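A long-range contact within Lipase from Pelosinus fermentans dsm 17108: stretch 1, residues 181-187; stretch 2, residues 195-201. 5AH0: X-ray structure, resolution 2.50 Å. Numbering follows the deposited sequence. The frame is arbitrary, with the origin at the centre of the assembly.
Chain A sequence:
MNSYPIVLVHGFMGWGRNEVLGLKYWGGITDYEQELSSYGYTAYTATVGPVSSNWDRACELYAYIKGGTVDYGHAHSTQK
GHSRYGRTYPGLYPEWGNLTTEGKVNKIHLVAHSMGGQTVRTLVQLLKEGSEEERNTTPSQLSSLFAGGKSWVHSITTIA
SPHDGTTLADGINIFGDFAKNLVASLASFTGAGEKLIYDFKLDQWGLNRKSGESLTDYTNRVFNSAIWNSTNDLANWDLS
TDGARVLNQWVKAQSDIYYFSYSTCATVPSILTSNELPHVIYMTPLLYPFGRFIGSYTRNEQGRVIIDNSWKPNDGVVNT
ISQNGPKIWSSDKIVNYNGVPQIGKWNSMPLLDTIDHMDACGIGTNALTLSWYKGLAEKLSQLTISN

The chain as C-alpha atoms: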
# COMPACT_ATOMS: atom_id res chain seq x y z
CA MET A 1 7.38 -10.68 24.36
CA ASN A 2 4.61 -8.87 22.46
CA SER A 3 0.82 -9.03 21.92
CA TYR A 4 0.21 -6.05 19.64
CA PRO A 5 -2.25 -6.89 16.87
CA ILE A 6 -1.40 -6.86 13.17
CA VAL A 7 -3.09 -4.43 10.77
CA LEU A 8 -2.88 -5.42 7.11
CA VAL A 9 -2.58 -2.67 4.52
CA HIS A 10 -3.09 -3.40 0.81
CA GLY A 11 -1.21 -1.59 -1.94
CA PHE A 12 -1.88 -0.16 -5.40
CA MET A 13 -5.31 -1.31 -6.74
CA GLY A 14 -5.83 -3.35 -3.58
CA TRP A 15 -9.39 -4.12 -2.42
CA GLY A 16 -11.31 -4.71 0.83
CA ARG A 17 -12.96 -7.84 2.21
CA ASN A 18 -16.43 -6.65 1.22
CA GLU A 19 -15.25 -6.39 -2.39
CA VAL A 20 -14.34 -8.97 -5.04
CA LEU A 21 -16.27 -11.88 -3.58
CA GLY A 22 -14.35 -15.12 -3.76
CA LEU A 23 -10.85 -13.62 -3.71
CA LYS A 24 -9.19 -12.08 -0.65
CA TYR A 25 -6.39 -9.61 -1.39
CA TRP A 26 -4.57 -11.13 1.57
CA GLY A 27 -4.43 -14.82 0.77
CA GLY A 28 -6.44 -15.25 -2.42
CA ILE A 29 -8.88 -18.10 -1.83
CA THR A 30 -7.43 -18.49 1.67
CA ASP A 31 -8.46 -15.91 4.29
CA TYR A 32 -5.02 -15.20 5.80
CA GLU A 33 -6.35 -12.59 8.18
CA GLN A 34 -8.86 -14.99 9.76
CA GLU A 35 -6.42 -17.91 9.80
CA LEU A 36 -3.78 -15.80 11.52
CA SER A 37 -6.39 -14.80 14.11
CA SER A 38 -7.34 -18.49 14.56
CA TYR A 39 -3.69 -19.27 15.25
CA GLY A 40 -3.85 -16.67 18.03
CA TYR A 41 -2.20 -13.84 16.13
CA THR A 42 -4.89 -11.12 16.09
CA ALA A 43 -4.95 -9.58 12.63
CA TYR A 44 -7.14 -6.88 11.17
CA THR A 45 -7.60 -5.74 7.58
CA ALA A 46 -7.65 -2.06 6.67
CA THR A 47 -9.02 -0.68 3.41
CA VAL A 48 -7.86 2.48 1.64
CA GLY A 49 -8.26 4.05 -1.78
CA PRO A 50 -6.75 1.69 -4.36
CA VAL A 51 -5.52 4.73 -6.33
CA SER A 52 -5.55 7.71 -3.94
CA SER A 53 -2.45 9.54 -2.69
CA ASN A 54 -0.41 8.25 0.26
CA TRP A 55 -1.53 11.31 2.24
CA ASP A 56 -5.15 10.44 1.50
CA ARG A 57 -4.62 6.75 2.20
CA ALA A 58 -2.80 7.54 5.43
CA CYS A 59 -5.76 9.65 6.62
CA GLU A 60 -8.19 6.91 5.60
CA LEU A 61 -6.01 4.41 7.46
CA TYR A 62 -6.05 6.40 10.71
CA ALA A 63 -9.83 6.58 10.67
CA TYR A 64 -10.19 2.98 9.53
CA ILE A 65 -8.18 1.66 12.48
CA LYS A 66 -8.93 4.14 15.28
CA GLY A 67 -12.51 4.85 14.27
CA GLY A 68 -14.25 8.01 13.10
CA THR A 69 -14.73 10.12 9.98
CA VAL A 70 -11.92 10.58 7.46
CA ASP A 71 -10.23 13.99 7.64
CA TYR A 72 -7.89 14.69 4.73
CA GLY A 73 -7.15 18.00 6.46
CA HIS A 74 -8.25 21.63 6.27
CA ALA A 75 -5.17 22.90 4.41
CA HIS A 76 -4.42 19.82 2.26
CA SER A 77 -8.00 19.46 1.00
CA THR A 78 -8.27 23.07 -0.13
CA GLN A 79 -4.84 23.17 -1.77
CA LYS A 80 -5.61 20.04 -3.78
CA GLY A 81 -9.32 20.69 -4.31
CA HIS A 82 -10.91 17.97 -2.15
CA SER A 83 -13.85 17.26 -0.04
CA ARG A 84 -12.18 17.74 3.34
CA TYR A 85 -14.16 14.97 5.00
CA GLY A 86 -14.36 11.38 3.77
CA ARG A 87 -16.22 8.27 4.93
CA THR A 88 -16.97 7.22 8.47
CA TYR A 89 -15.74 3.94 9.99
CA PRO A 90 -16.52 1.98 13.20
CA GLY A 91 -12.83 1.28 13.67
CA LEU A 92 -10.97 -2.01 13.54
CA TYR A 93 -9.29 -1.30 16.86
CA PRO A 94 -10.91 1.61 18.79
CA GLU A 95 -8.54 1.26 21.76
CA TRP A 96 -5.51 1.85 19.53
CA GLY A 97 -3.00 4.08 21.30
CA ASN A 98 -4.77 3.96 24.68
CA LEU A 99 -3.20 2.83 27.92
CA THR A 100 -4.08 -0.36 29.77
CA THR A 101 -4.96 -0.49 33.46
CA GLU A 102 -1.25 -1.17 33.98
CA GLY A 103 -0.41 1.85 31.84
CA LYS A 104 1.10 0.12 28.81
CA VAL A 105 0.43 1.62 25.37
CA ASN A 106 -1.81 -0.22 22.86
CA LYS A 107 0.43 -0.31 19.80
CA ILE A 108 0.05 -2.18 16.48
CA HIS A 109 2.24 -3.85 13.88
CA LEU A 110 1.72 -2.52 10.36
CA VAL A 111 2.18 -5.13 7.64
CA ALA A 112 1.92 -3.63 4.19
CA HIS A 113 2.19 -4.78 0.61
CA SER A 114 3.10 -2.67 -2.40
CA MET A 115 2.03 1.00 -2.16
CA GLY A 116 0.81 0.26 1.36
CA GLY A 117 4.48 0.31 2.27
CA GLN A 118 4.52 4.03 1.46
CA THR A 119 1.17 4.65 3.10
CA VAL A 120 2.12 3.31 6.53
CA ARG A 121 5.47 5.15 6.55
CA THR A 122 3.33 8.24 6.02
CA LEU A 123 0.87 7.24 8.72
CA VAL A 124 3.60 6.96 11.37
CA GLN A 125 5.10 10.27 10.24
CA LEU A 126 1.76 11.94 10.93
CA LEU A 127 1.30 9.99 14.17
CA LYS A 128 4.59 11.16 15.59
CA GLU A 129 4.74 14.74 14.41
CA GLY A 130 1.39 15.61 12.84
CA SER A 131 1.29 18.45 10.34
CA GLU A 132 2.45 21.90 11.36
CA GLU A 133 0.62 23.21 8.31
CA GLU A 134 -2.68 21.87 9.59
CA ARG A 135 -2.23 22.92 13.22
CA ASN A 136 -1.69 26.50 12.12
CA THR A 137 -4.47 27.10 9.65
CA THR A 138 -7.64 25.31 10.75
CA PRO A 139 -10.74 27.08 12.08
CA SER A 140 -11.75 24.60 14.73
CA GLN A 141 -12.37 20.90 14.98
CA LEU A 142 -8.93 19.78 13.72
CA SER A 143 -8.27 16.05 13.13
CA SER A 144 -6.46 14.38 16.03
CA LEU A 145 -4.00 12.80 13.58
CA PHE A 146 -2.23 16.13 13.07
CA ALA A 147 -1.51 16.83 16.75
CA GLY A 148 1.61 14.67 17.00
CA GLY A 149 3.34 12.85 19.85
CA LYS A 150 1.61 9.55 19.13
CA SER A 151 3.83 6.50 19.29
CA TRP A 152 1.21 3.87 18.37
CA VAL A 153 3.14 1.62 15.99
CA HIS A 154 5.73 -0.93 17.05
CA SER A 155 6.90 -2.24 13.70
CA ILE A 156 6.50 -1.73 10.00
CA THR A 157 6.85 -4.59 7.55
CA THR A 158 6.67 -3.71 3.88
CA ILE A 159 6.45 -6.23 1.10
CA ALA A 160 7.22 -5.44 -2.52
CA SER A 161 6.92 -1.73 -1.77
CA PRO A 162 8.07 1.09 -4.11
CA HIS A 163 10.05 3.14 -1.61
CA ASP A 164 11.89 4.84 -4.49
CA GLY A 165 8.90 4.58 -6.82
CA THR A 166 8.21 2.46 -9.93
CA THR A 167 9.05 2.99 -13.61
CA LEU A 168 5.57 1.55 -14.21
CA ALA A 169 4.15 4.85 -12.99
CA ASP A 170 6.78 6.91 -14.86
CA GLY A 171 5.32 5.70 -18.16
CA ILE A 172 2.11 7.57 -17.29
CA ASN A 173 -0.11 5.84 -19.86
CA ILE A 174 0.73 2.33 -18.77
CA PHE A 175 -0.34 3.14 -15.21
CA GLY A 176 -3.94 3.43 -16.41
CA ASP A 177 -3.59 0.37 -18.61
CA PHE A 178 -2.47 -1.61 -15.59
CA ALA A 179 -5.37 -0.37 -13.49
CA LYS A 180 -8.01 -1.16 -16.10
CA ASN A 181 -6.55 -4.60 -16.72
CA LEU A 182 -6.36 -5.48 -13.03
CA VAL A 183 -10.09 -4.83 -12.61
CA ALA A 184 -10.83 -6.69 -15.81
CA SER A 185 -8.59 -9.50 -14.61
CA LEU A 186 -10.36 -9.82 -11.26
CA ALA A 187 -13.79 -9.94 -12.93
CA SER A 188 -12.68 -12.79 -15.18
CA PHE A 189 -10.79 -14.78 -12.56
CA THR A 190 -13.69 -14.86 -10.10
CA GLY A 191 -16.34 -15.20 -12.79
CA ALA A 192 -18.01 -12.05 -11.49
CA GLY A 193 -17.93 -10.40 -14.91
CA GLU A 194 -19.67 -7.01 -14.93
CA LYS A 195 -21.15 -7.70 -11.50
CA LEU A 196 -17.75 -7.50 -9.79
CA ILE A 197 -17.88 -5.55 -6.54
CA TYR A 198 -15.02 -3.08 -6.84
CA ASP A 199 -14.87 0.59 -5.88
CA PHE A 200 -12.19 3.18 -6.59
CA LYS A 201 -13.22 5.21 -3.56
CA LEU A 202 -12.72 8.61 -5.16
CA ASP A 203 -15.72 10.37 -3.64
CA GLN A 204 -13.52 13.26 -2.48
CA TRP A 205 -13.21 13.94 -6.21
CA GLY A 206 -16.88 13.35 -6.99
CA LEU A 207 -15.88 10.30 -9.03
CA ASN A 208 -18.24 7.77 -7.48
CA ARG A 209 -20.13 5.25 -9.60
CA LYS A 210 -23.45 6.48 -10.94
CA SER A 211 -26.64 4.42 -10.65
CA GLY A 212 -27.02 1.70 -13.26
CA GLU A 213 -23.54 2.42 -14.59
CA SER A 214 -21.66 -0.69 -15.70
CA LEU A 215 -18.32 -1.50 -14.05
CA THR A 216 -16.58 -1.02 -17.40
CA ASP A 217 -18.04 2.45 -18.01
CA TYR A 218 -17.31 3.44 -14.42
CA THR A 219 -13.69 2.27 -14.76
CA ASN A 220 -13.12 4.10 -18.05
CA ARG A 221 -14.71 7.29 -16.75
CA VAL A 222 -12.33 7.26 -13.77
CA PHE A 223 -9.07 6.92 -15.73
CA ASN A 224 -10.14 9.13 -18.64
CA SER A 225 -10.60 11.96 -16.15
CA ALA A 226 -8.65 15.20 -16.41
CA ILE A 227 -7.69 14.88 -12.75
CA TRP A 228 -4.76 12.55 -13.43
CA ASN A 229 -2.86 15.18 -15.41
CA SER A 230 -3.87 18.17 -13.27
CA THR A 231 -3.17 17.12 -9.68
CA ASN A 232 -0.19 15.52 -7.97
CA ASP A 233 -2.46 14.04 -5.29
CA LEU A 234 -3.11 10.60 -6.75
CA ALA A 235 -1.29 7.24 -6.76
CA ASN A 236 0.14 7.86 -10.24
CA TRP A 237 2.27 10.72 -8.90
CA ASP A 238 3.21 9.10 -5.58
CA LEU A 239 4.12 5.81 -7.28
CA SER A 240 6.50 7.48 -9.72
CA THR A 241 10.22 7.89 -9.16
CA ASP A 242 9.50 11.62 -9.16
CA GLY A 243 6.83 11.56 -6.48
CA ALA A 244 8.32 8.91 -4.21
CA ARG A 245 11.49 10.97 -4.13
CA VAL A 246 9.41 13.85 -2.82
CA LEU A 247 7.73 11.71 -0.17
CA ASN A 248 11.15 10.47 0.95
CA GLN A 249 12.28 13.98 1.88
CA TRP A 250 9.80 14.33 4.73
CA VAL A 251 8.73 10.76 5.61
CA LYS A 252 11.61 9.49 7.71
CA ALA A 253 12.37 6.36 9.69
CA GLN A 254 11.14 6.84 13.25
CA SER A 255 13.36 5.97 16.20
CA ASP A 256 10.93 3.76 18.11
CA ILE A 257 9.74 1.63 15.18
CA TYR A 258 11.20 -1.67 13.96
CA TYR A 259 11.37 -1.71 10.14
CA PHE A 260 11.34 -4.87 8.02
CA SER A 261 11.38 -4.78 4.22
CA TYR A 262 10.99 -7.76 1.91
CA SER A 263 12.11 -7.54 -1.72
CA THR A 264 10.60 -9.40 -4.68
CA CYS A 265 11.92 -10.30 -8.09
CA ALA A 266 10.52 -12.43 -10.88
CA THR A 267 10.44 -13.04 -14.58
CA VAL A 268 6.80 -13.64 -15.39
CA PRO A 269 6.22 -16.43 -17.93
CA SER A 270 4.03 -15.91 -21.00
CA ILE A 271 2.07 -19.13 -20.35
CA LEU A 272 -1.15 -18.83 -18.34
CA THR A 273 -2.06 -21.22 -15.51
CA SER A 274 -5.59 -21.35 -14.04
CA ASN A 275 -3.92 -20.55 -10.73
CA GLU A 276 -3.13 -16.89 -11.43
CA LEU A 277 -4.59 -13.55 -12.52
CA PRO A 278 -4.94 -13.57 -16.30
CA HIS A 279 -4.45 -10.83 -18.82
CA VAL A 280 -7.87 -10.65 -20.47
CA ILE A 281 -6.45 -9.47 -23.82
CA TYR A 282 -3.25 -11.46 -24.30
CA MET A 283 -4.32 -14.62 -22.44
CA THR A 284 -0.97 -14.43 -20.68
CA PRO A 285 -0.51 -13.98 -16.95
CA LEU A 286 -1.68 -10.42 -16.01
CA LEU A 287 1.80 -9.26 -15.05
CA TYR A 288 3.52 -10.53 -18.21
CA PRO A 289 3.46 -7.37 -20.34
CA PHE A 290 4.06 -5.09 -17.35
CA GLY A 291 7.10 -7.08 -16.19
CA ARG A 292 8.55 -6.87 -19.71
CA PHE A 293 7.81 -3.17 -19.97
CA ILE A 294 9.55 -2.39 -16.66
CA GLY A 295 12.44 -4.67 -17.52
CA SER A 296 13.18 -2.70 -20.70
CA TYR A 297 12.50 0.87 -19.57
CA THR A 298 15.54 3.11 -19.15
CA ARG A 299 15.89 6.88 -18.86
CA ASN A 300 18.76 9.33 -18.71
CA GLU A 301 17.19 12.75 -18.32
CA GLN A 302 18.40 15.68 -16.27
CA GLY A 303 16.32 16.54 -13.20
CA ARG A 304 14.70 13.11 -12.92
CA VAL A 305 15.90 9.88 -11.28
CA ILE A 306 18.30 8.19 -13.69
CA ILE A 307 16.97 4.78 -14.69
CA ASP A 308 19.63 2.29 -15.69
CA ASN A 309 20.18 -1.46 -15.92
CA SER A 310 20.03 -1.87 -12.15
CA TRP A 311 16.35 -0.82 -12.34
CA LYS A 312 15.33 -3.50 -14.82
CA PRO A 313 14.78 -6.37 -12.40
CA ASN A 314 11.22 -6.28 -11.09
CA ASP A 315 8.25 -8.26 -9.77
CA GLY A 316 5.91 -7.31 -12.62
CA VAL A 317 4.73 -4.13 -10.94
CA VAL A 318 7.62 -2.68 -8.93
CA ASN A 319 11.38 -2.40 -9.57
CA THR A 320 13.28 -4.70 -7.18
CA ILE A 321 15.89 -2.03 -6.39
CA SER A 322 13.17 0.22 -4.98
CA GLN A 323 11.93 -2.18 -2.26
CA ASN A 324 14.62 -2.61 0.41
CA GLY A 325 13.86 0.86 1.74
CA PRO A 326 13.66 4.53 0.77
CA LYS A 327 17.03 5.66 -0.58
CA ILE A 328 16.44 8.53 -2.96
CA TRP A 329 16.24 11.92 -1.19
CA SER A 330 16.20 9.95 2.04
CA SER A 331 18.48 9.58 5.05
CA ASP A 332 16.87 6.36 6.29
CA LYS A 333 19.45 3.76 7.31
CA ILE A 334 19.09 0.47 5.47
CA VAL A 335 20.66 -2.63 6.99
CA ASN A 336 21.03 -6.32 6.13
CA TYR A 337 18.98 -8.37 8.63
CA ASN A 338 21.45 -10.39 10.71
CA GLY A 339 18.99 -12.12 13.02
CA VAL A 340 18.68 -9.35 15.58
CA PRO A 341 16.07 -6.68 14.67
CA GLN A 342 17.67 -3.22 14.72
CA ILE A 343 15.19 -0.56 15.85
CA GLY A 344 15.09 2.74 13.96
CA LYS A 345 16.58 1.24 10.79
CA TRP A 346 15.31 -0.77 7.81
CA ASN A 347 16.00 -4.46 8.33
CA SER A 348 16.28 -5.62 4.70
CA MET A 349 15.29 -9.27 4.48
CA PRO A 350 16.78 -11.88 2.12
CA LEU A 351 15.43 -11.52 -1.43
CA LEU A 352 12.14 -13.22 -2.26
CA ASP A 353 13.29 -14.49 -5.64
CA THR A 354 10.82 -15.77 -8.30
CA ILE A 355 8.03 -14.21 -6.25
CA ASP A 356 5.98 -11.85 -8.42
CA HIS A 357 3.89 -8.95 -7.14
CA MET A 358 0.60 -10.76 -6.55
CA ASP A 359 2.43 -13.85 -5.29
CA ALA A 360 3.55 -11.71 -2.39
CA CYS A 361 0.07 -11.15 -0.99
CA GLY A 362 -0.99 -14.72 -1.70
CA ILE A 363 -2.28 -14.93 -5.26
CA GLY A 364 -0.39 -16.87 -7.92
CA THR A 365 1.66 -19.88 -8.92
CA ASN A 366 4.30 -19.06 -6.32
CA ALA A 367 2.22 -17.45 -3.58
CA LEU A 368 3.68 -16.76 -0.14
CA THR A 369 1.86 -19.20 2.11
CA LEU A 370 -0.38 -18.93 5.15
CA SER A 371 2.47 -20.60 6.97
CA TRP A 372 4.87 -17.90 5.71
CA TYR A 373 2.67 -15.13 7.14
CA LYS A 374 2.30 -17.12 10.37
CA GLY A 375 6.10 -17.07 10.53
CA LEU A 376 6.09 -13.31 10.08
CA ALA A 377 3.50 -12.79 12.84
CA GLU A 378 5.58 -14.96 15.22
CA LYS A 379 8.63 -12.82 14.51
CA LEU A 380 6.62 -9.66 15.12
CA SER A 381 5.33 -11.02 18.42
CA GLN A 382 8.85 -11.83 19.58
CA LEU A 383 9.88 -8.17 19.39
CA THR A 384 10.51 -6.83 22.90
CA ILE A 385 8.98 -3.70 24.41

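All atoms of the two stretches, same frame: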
# COMPACT_ATOMS: atom_id res chain seq x y z
N ASN A 181 -6.72 -3.17 -16.55
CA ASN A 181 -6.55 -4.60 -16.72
C ASN A 181 -6.63 -5.38 -15.42
O ASN A 181 -7.09 -6.52 -15.41
CB ASN A 181 -5.23 -4.89 -17.42
CG ASN A 181 -5.32 -4.71 -18.91
OD1 ASN A 181 -5.88 -5.55 -19.62
ND2 ASN A 181 -4.76 -3.60 -19.41
N LEU A 182 -6.22 -4.78 -14.31
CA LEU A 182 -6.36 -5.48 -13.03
C LEU A 182 -7.83 -5.69 -12.68
O LEU A 182 -8.21 -6.76 -12.24
CB LEU A 182 -5.66 -4.72 -11.91
CG LEU A 182 -5.82 -5.49 -10.60
CD1 LEU A 182 -4.49 -5.90 -10.03
CD2 LEU A 182 -6.62 -4.70 -9.57
N VAL A 183 -8.66 -4.67 -12.87
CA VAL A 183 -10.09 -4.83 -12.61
C VAL A 183 -10.67 -5.87 -13.53
O VAL A 183 -11.39 -6.77 -13.10
CB VAL A 183 -10.87 -3.52 -12.78
CG1 VAL A 183 -12.36 -3.74 -12.51
CG2 VAL A 183 -10.32 -2.46 -11.87
N ALA A 184 -10.35 -5.75 -14.81
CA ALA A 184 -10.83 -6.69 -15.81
C ALA A 184 -10.37 -8.10 -15.46
O ALA A 184 -11.13 -9.06 -15.59
CB ALA A 184 -10.34 -6.30 -17.18
N SER A 185 -9.14 -8.20 -14.98
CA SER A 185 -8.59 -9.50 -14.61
C SER A 185 -9.34 -10.12 -13.44
O SER A 185 -9.64 -11.31 -13.47
CB SER A 185 -7.11 -9.37 -14.23
OG SER A 185 -6.58 -10.63 -13.85
N LEU A 186 -9.64 -9.32 -12.42
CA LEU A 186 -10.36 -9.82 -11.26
C LEU A 186 -11.75 -10.33 -11.63
O LEU A 186 -12.18 -11.40 -11.18
CB LEU A 186 -10.48 -8.73 -10.20
CG LEU A 186 -9.19 -8.25 -9.55
CD1 LEU A 186 -9.52 -7.18 -8.50
CD2 LEU A 186 -8.41 -9.40 -8.93
N ALA A 187 -12.45 -9.57 -12.48
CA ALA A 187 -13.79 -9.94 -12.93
C ALA A 187 -13.78 -11.27 -13.65
O ALA A 187 -14.69 -12.07 -13.49
CB ALA A 187 -14.37 -8.85 -13.82
N LYS A 195 -20.57 -7.85 -12.82
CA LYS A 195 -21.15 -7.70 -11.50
C LYS A 195 -20.11 -7.70 -10.39
O LYS A 195 -20.45 -7.83 -9.22
CB LYS A 195 -22.21 -8.78 -11.23
CG LYS A 195 -23.48 -8.59 -12.04
CD LYS A 195 -24.64 -9.39 -11.44
CE LYS A 195 -25.98 -9.02 -12.09
NZ LYS A 195 -27.14 -9.70 -11.42
N LEU A 196 -18.84 -7.55 -10.76
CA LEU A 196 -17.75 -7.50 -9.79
C LEU A 196 -17.92 -6.33 -8.82
O LEU A 196 -18.14 -5.19 -9.23
CB LEU A 196 -16.41 -7.36 -10.50
CG LEU A 196 -15.16 -7.24 -9.63
CD1 LEU A 196 -14.71 -8.60 -9.10
CD2 LEU A 196 -14.03 -6.60 -10.45
N ILE A 197 -17.83 -6.61 -7.53
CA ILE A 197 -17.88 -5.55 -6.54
C ILE A 197 -16.48 -4.96 -6.38
O ILE A 197 -15.58 -5.59 -5.82
CB ILE A 197 -18.40 -6.05 -5.19
CG1 ILE A 197 -19.73 -6.79 -5.41
CG2 ILE A 197 -18.56 -4.89 -4.21
CD1 ILE A 197 -20.31 -7.40 -4.15
N TYR A 198 -16.29 -3.78 -6.93
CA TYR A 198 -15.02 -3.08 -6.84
C TYR A 198 -15.29 -1.58 -6.87
O TYR A 198 -16.09 -1.11 -7.67
CB TYR A 198 -14.08 -3.49 -7.98
CG TYR A 198 -12.65 -3.05 -7.79
CD1 TYR A 198 -12.26 -1.73 -7.99
CD2 TYR A 198 -11.66 -3.97 -7.41
CE1 TYR A 198 -10.94 -1.32 -7.82
CE2 TYR A 198 -10.33 -3.57 -7.23
CZ TYR A 198 -9.98 -2.24 -7.44
OH TYR A 198 -8.68 -1.83 -7.26
N ASP A 199 -14.64 -0.84 -5.98
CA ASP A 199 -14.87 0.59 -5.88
C ASP A 199 -13.58 1.39 -5.77
O ASP A 199 -12.73 1.08 -4.94
CB ASP A 199 -15.77 0.89 -4.68
CG ASP A 199 -15.97 2.38 -4.49
OD1 ASP A 199 -16.02 3.10 -5.51
OD2 ASP A 199 -16.06 2.82 -3.33
N PHE A 200 -13.45 2.44 -6.58
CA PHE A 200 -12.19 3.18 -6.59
C PHE A 200 -12.07 4.15 -5.44
O PHE A 200 -10.98 4.66 -5.16
CB PHE A 200 -12.00 3.88 -7.93
CG PHE A 200 -11.79 2.93 -9.06
CD1 PHE A 200 -10.57 2.29 -9.23
CD2 PHE A 200 -12.81 2.65 -9.96
CE1 PHE A 200 -10.38 1.40 -10.26
CE2 PHE A 200 -12.62 1.77 -10.99
CZ PHE A 200 -11.40 1.13 -11.14
N LYS A 201 -13.19 4.37 -4.75
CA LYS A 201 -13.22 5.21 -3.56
C LYS A 201 -12.62 6.59 -3.83
O LYS A 201 -11.67 7.01 -3.18
CB LYS A 201 -12.49 4.52 -2.41
CG LYS A 201 -13.05 3.15 -2.07
CD LYS A 201 -12.04 2.31 -1.31
CE LYS A 201 -12.29 0.82 -1.50
NZ LYS A 201 -10.99 0.05 -1.69

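The contact is a small, predominantly apolar packing of an extended, non-helical segment against one side of a helix, burying 294 Å² in total with no hydrogen bond between the two stretches. Leu-196, Tyr-198 and Phe-200 supply the segment's half of it; the intervening Ile-197 and Asp-199 do not reach the helix. Leu-196 points toward the helix and, with chi1 t and chi2 p, lays CD2 among three helical residues: 3.9 Å from Val-183 CG1, 4.1 Å from Leu-186 CB and 4.1 Å from Ala-187 CB. The same CD2 lies 3.7 Å from Val-183 O, a carbonyl already engaged by Ala-187 N (3.1 Å) within the helix. The short side chain of Ala-187 accompanies the closest approach of the backbones, 5.6 Å between Ala-187 CA and Leu-196 CA.

Farther along, Tyr-198 points toward the helix and packs against both Val-183 and Leu-186. Val-183 CG2 sits over one face of its ring, 4.3 Å from Tyr-198 CE1, while Leu-186 CD1 approaches Tyr-198 CE2 at 3.9 Å. The tyrosine hydroxyl is hydrogen-bonded elsewhere in the structure, which satisfies its polar end in this buried setting. Beta-branched Val-183 also meets Phe-200, CG2 to CZ at 3.8 Å, and thus touches all three segment residues.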